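Local coordinates for protein C alpha-dehydrogenase (Sphingobium sp. SYK-6, PDB 4YAG) that probably oxidises the C-alpha alcohol of lignin-type aryl ethers with NAD(+), as a member of the short-chain dehydrogenase/reductase family, at residues 26-39 and 49-63. Numbering follows the deposited sequence.
Sequences LANGARLVLADIRQ and FEERQQGRNVHTIRL. With NAI (1,4-dihydronicotinamide adenine dinucleotide), chain C.
Arg31 and Asn57 open the parallel pairing of strands 31-36 and 58-62, and the arginine can be read outward atom by atom. Its CB passes 3.7 Å from Asn57 O, the same carbonyl that takes the first strand bond, from Leu32 N. CG and CD then run past Asn57 OD1, and a bend at chi3 (79°) brings NE round to donate to that oxygen at 2.9 Å, in the amide plane and on a lone pair. The guanidinium stands nearly perpendicular to the amide (86°), and its NH2 donates to Arg56 O at 3.0 Å, which lies near the guanidinium plane. Asn57 in turn is steadied by its ND2, which donates to Gln54 OE1.

Beyond this end, backbone bonds pass back and forth as far as Leu63 N to Asp36 O. On one face of the pair, Leu32 CD1 and Leu34 CD1 meet Val58 and the Phe49 ring, whose CE1 also touches Leu26 CD2 at 3.8 Å. On the other, Val33 CG1 packs on Ile61 CD1 at 3.7 Å. At the C-terminal end Asp36 receives both adenosine ribose hydroxyls of NADH, O2B on OD1 and O3B on OD2, while its OD1 also closes an Asx turn with Arg38 N. An acidic residue here is the familiar mark of NAD(H) preference in Rossmann folds.

Strands 31-36 and 58-62, with helix 39-51 as the right-handed crossover between them, form a beta-alpha-beta unit: helix 39-51 covers the leucine face, helix 68-82 lies against Val33 and His59, and strand 7-11 continues the sheet beyond strand 31-36.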
loop_
_atom_site.group_PDB
_atom_site.type_symbol
_atom_site.label_atom_id
_atom_site.label_comp_id
_atom_site.label_asym_id
_atom_site.label_seq_id
_atom_site.Cartn_x
_atom_site.Cartn_y
_atom_site.Cartn_z
ATOM N N LEU A 26 17.992 -16.776 18.038
ATOM C CA LEU A 26 19.257 -17.380 18.420
ATOM C C LEU A 26 19.056 -18.296 19.631
ATOM O O LEU A 26 19.594 -19.421 19.684
ATOM C CB LEU A 26 20.300 -16.299 18.738
ATOM C CG LEU A 26 21.699 -16.839 19.057
ATOM C CD1 LEU A 26 22.463 -17.069 17.777
ATOM C CD2 LEU A 26 22.450 -15.878 19.952
ATOM N N ALA A 27 18.311 -17.812 20.628
ATOM C CA ALA A 27 18.033 -18.597 21.828
ATOM C C ALA A 27 17.348 -19.914 21.505
ATOM O O ALA A 27 17.540 -20.913 22.204
ATOM C CB ALA A 27 17.185 -17.800 22.819
ATOM N N ASN A 28 16.558 -19.911 20.445
ATOM C CA ASN A 28 15.884 -21.110 19.971
ATOM C C ASN A 28 16.646 -21.875 18.878
ATOM O O ASN A 28 16.055 -22.714 18.198
ATOM C CB ASN A 28 14.485 -20.745 19.490
ATOM C CG ASN A 28 13.530 -20.507 20.628
ATOM O OD1 ASN A 28 12.861 -21.439 21.091
ATOM N ND2 ASN A 28 13.469 -19.274 21.111
ATOM N N GLY A 29 17.946 -21.598 18.731
ATOM C CA GLY A 29 18.811 -22.432 17.904
ATOM C C GLY A 29 19.097 -21.973 16.485
ATOM O O GLY A 29 19.767 -22.697 15.732
ATOM N N ALA A 30 18.590 -20.801 16.096
ATOM C CA ALA A 30 18.863 -20.270 14.767
ATOM C C ALA A 30 20.209 -19.566 14.721
ATOM O O ALA A 30 20.662 -18.987 15.713
ATOM C CB ALA A 30 17.781 -19.279 14.363
ATOM N N ARG A 31 20.837 -19.609 13.554
ATOM C CA ARG A 31 21.934 -18.719 13.226
ATOM C C ARG A 31 21.353 -17.500 12.555
ATOM O O ARG A 31 20.265 -17.566 11.975
ATOM C CB ARG A 31 22.950 -19.391 12.305
ATOM C CG ARG A 31 23.503 -20.669 12.895
ATOM C CD ARG A 31 24.566 -21.306 12.015
ATOM N NE ARG A 31 25.862 -20.640 12.165
ATOM C CZ ARG A 31 26.766 -20.548 11.194
ATOM N NH1 ARG A 31 26.527 -21.083 10.005
ATOM N NH2 ARG A 31 27.918 -19.931 11.405
ATOM N N LEU A 32 22.070 -16.390 12.623
ATOM C CA LEU A 32 21.516 -15.101 12.214
ATOM C C LEU A 32 22.328 -14.382 11.154
ATOM O O LEU A 32 23.555 -14.365 11.199
ATOM C CB LEU A 32 21.429 -14.156 13.407
ATOM C CG LEU A 32 20.681 -14.649 14.641
ATOM C CD1 LEU A 32 20.859 -13.624 15.751
ATOM C CD2 LEU A 32 19.227 -14.902 14.314
ATOM N N VAL A 33 21.612 -13.724 10.242
ATOM C CA VAL A 33 22.185 -12.690 9.411
ATOM C C VAL A 33 21.382 -11.434 9.682
ATOM O O VAL A 33 20.157 -11.407 9.454
ATOM C CB VAL A 33 22.127 -13.048 7.918
ATOM C CG1 VAL A 33 22.616 -11.899 7.058
ATOM C CG2 VAL A 33 22.927 -14.276 7.661
ATOM N N LEU A 34 22.057 -10.420 10.213
ATOM C CA LEU A 34 21.426 -9.137 10.506
ATOM C C LEU A 34 21.780 -8.164 9.387
ATOM O O LEU A 34 22.949 -7.910 9.116
ATOM C CB LEU A 34 21.894 -8.592 11.853
ATOM C CG LEU A 34 21.822 -9.565 13.021
ATOM C CD1 LEU A 34 22.304 -8.900 14.289
ATOM C CD2 LEU A 34 20.434 -10.116 13.218
ATOM N N ALA A 35 20.752 -7.635 8.724
ATOM C CA ALA A 35 20.921 -6.724 7.613
ATOM C C ALA A 35 20.360 -5.366 8.044
ATOM O O ALA A 35 19.244 -5.263 8.527
ATOM C CB ALA A 35 20.194 -7.239 6.370
ATOM N N ASP A 36 21.152 -4.324 7.892
ATOM C CA ASP A 36 20.776 -3.012 8.431
ATOM C C ASP A 36 21.521 -1.927 7.678
ATOM O O ASP A 36 22.668 -2.120 7.241
ATOM C CB ASP A 36 21.128 -2.976 9.922
ATOM C CG ASP A 36 20.295 -1.993 10.718
ATOM O OD1 ASP A 36 20.507 -0.770 10.559
ATOM O OD2 ASP A 36 19.440 -2.460 11.520
ATOM N N ILE A 37 20.917 -0.753 7.598
ATOM C CA ILE A 37 21.528 0.358 6.898
ATOM C C ILE A 37 22.519 1.127 7.795
ATOM O O ILE A 37 23.328 1.908 7.306
ATOM C CB ILE A 37 20.418 1.310 6.330
ATOM C CG1 ILE A 37 20.959 2.157 5.178
ATOM C CG2 ILE A 37 19.841 2.182 7.423
ATOM C CD1 ILE A 37 19.859 2.925 4.464
ATOM N N ARG A 38 22.462 0.889 9.105
ATOM C CA ARG A 38 23.288 1.610 10.068
ATOM C C ARG A 38 24.481 0.773 10.520
ATOM O O ARG A 38 24.310 -0.206 11.246
ATOM C CB ARG A 38 22.443 2.000 11.280
ATOM C CG ARG A 38 21.461 3.149 11.003
ATOM C CD ARG A 38 22.107 4.515 11.066
ATOM N NE ARG A 38 22.651 4.813 12.394
ATOM C CZ ARG A 38 21.932 5.294 13.404
ATOM N NH1 ARG A 38 20.629 5.538 13.250
ATOM N NH2 ARG A 38 22.507 5.507 14.579
ATOM N N GLN A 39 25.673 1.164 10.089
ATOM C CA GLN A 39 26.877 0.434 10.460
ATOM C C GLN A 39 27.083 0.450 11.963
ATOM O O GLN A 39 27.528 -0.555 12.531
ATOM C CB GLN A 39 28.116 1.003 9.772
ATOM C CG GLN A 39 29.362 0.121 9.983
ATOM C CD GLN A 39 29.193 -1.274 9.414
ATOM O OE1 GLN A 39 29.024 -1.454 8.207
ATOM N NE2 GLN A 39 29.251 -2.283 10.286
ATOM N N PHE A 49 26.555 -9.801 20.749
ATOM C CA PHE A 49 26.615 -11.252 20.592
ATOM C C PHE A 49 27.993 -11.820 20.892
ATOM O O PHE A 49 28.093 -12.954 21.357
ATOM C CB PHE A 49 26.113 -11.664 19.210
ATOM C CG PHE A 49 24.637 -11.512 19.064
ATOM C CD1 PHE A 49 23.774 -12.268 19.838
ATOM C CD2 PHE A 49 24.096 -10.585 18.189
ATOM C CE1 PHE A 49 22.424 -12.114 19.738
ATOM C CE2 PHE A 49 22.758 -10.436 18.089
ATOM C CZ PHE A 49 21.914 -11.202 18.854
ATOM N N GLU A 50 29.051 -11.052 20.659
ATOM C CA GLU A 50 30.398 -11.482 21.031
ATOM C C GLU A 50 30.535 -11.576 22.542
ATOM O O GLU A 50 31.159 -12.504 23.071
ATOM C CB GLU A 50 31.444 -10.514 20.474
ATOM C CG GLU A 50 31.577 -10.573 18.961
ATOM C CD GLU A 50 32.510 -9.509 18.398
ATOM O OE1 GLU A 50 33.146 -8.779 19.189
ATOM O OE2 GLU A 50 32.605 -9.407 17.154
ATOM N N GLU A 51 29.948 -10.611 23.241
ATOM C CA GLU A 51 29.972 -10.618 24.702
ATOM C C GLU A 51 29.244 -11.845 25.254
ATOM O O GLU A 51 29.522 -12.285 26.377
ATOM C CB GLU A 51 29.344 -9.337 25.260
ATOM C CG GLU A 51 30.284 -8.144 25.248
ATOM C CD GLU A 51 29.583 -6.823 25.551
ATOM O OE1 GLU A 51 28.330 -6.769 25.502
ATOM O OE2 GLU A 51 30.293 -5.831 25.826
ATOM N N ARG A 52 28.341 -12.404 24.469
ATOM C CA ARG A 52 27.582 -13.571 24.894
ATOM C C ARG A 52 28.079 -14.850 24.224
ATOM O O ARG A 52 27.384 -15.859 24.213
ATOM C CB ARG A 52 26.102 -13.350 24.657
ATOM C CG ARG A 52 25.545 -12.388 25.674
ATOM C CD ARG A 52 24.379 -11.626 25.162
ATOM N NE ARG A 52 23.992 -10.602 26.135
ATOM C CZ ARG A 52 24.635 -9.449 26.325
ATOM N NH1 ARG A 52 25.711 -9.135 25.608
ATOM N NH2 ARG A 52 24.191 -8.594 27.238
ATOM N N GLN A 53 29.289 -14.774 23.683
ATOM C CA GLN A 53 29.987 -15.931 23.153
ATOM C C GLN A 53 29.183 -16.599 22.061
ATOM O O GLN A 53 29.194 -17.817 21.941
ATOM C CB GLN A 53 30.269 -16.905 24.293
ATOM C CG GLN A 53 31.062 -16.255 25.388
ATOM C CD GLN A 53 31.363 -17.185 26.528
ATOM O OE1 GLN A 53 30.505 -17.939 26.982
ATOM N NE2 GLN A 53 32.590 -17.142 27.001
ATOM N N GLN A 54 28.492 -15.785 21.269
ATOM C CA GLN A 54 27.671 -16.284 20.175
ATOM C C GLN A 54 28.030 -15.673 18.840
ATOM O O GLN A 54 27.300 -15.840 17.865
ATOM C CB GLN A 54 26.170 -16.085 20.451
ATOM C CG GLN A 54 25.618 -17.127 21.439
ATOM C CD GLN A 54 25.646 -18.566 20.888
ATOM O OE1 GLN A 54 25.536 -18.792 19.677
ATOM N NE2 GLN A 54 25.793 -19.540 21.782
ATOM N N GLY A 55 29.147 -14.967 18.772
ATOM C CA GLY A 55 29.504 -14.270 17.543
ATOM C C GLY A 55 29.601 -15.130 16.286
ATOM O O GLY A 55 29.269 -14.676 15.179
ATOM N N ARG A 56 30.044 -16.369 16.437
ATOM C CA ARG A 56 30.194 -17.245 15.271
ATOM C C ARG A 56 28.861 -17.536 14.599
ATOM O O ARG A 56 28.823 -18.004 13.461
ATOM C CB ARG A 56 30.827 -18.561 15.676
ATOM C CG ARG A 56 29.935 -19.381 16.566
ATOM C CD ARG A 56 30.691 -20.481 17.246
ATOM N NE ARG A 56 29.815 -21.194 18.166
ATOM C CZ ARG A 56 29.466 -20.744 19.367
ATOM N NH1 ARG A 56 29.933 -19.582 19.806
ATOM N NH2 ARG A 56 28.657 -21.466 20.134
ATOM N N ASN A 57 27.771 -17.283 15.308
ATOM C CA ASN A 57 26.448 -17.608 14.780
ATOM C C ASN A 57 25.677 -16.383 14.310
ATOM O O ASN A 57 24.477 -16.466 14.076
ATOM C CB ASN A 57 25.662 -18.389 15.835
ATOM C CG ASN A 57 26.184 -19.791 15.987
ATOM O OD1 ASN A 57 26.467 -20.456 14.989
ATOM N ND2 ASN A 57 26.373 -20.234 17.229
ATOM N N VAL A 58 26.386 -15.266 14.152
ATOM C CA VAL A 58 25.791 -14.001 13.751
ATOM C C VAL A 58 26.680 -13.334 12.707
ATOM O O VAL A 58 27.863 -13.083 12.945
ATOM C CB VAL A 58 25.620 -13.046 14.934
ATOM C CG1 VAL A 58 24.917 -11.762 14.454
ATOM C CG2 VAL A 58 24.816 -13.717 16.039
ATOM N N HIS A 59 26.102 -13.108 11.529
ATOM C CA HIS A 59 26.791 -12.407 10.453
ATOM C C HIS A 59 26.041 -11.107 10.192
ATOM O O HIS A 59 24.821 -11.091 10.249
ATOM C CB HIS A 59 26.790 -13.261 9.186
ATOM C CG HIS A 59 27.462 -12.624 8.011
ATOM N ND1 HIS A 59 28.789 -12.242 8.024
ATOM C CD2 HIS A 59 27.010 -12.336 6.769
ATOM C CE1 HIS A 59 29.114 -11.735 6.851
ATOM N NE2 HIS A 59 28.049 -11.778 6.066
ATOM N N THR A 60 26.759 -10.027 9.903
ATOM C CA THR A 60 26.128 -8.744 9.645
ATOM C C THR A 60 26.377 -8.311 8.210
ATOM O O THR A 60 27.447 -8.529 7.657
ATOM C CB THR A 60 26.641 -7.651 10.586
ATOM O OG1 THR A 60 28.057 -7.582 10.491
ATOM C CG2 THR A 60 26.242 -7.977 12.025
ATOM N N ILE A 61 25.364 -7.678 7.636
ATOM C CA ILE A 61 25.454 -7.111 6.299
ATOM C C ILE A 61 24.844 -5.726 6.326
ATOM O O ILE A 61 23.686 -5.554 6.750
ATOM C CB ILE A 61 24.678 -7.946 5.249
ATOM C CG1 ILE A 61 25.230 -9.366 5.157
ATOM C CG2 ILE A 61 24.754 -7.283 3.869
ATOM C CD1 ILE A 61 24.441 -10.266 4.230
ATOM N N ARG A 62 25.609 -4.756 5.852
ATOM C CA ARG A 62 25.110 -3.393 5.710
ATOM C C ARG A 62 24.425 -3.256 4.348
ATOM O O ARG A 62 25.059 -3.488 3.293
ATOM C CB ARG A 62 26.248 -2.395 5.836
ATOM C CG ARG A 62 25.764 -0.951 5.751
ATOM C CD ARG A 62 26.860 0.028 6.000
ATOM N NE ARG A 62 26.415 1.400 5.764
ATOM C CZ ARG A 62 26.573 2.063 4.620
ATOM N NH1 ARG A 62 27.176 1.498 3.576
ATOM N NH2 ARG A 62 26.127 3.308 4.523
ATOM N N LEU A 63 23.159 -2.846 4.359
ATOM C CA LEU A 63 22.424 -2.668 3.119
ATOM C C LEU A 63 21.210 -1.795 3.352
ATOM O O LEU A 63 20.812 -1.553 4.480
ATOM C CB LEU A 63 21.993 -4.007 2.512
ATOM C CG LEU A 63 21.148 -4.960 3.337
ATOM C CD1 LEU A 63 19.706 -4.499 3.505
ATOM C CD2 LEU A 63 21.150 -6.358 2.691
HETATM P PA NAI C . 14.554 0.666 15.065
HETATM O O1A NAI C . 14.940 1.930 14.348
HETATM O O2A NAI C . 15.073 0.493 16.478
HETATM O O5B NAI C . 14.978 -0.590 14.220
HETATM C C5B NAI C . 14.879 -0.552 12.826
HETATM C C4B NAI C . 16.203 -0.850 12.243
HETATM O O4B NAI C . 15.951 -0.917 10.802
HETATM C C3B NAI C . 17.262 0.132 12.483
HETATM O O3B NAI C . 18.464 -0.475 13.000
HETATM C C2B NAI C . 17.463 0.779 11.202
HETATM O O2B NAI C . 18.799 1.261 10.996
HETATM C C1B NAI C . 17.048 -0.212 10.209
HETATM N N9A NAI C . 16.665 0.356 8.943
HETATM C C8A NAI C . 15.918 1.490 8.702
HETATM N N7A NAI C . 15.828 1.714 7.384
HETATM C C5A NAI C . 16.504 0.722 6.722
HETATM C C6A NAI C . 16.771 0.406 5.389
HETATM N N6A NAI C . 16.339 1.268 4.370
HETATM N N1A NAI C . 17.499 -0.697 5.082
HETATM C C2A NAI C . 17.971 -1.497 6.067
HETATM N N3A NAI C . 17.748 -1.239 7.365
HETATM C C4A NAI C . 17.033 -0.147 7.717
HETATM O O3 NAI C . 12.969 0.720 15.088
HETATM P PN NAI C . 11.871 -0.437 15.318
HETATM O O1N NAI C . 12.461 -1.696 15.940
HETATM O O2N NAI C . 10.800 0.219 16.154
HETATM O O5D NAI C . 11.345 -0.742 13.830
HETATM C C5D NAI C . 11.132 -2.075 13.356
HETATM C C4D NAI C . 9.824 -2.155 12.657
HETATM O O4D NAI C . 8.756 -2.074 13.671
HETATM C C3D NAI C . 9.573 -1.073 11.701
HETATM O O3D NAI C . 9.048 -1.637 10.481
HETATM C C2D NAI C . 8.582 -0.208 12.337
HETATM O O2D NAI C . 7.792 0.481 11.360
HETATM C C1D NAI C . 7.770 -1.123 13.117
HETATM N N1N NAI C . 7.003 -0.650 14.209
HETATM C C2N NAI C . 7.552 -0.170 15.374
HETATM C C3N NAI C . 6.723 0.243 16.404
HETATM C C7N NAI C . 7.291 0.765 17.679
HETATM O O7N NAI C . 6.572 1.278 18.564
HETATM N N7N NAI C . 8.722 0.572 17.902
HETATM C C4N NAI C . 5.344 0.177 16.296
HETATM C C5N NAI C . 4.809 -0.359 15.140
HETATM C C6N NAI C . 5.627 -0.775 14.122
HETATM O O HOH W 1 28.793 -5.260 8.842
#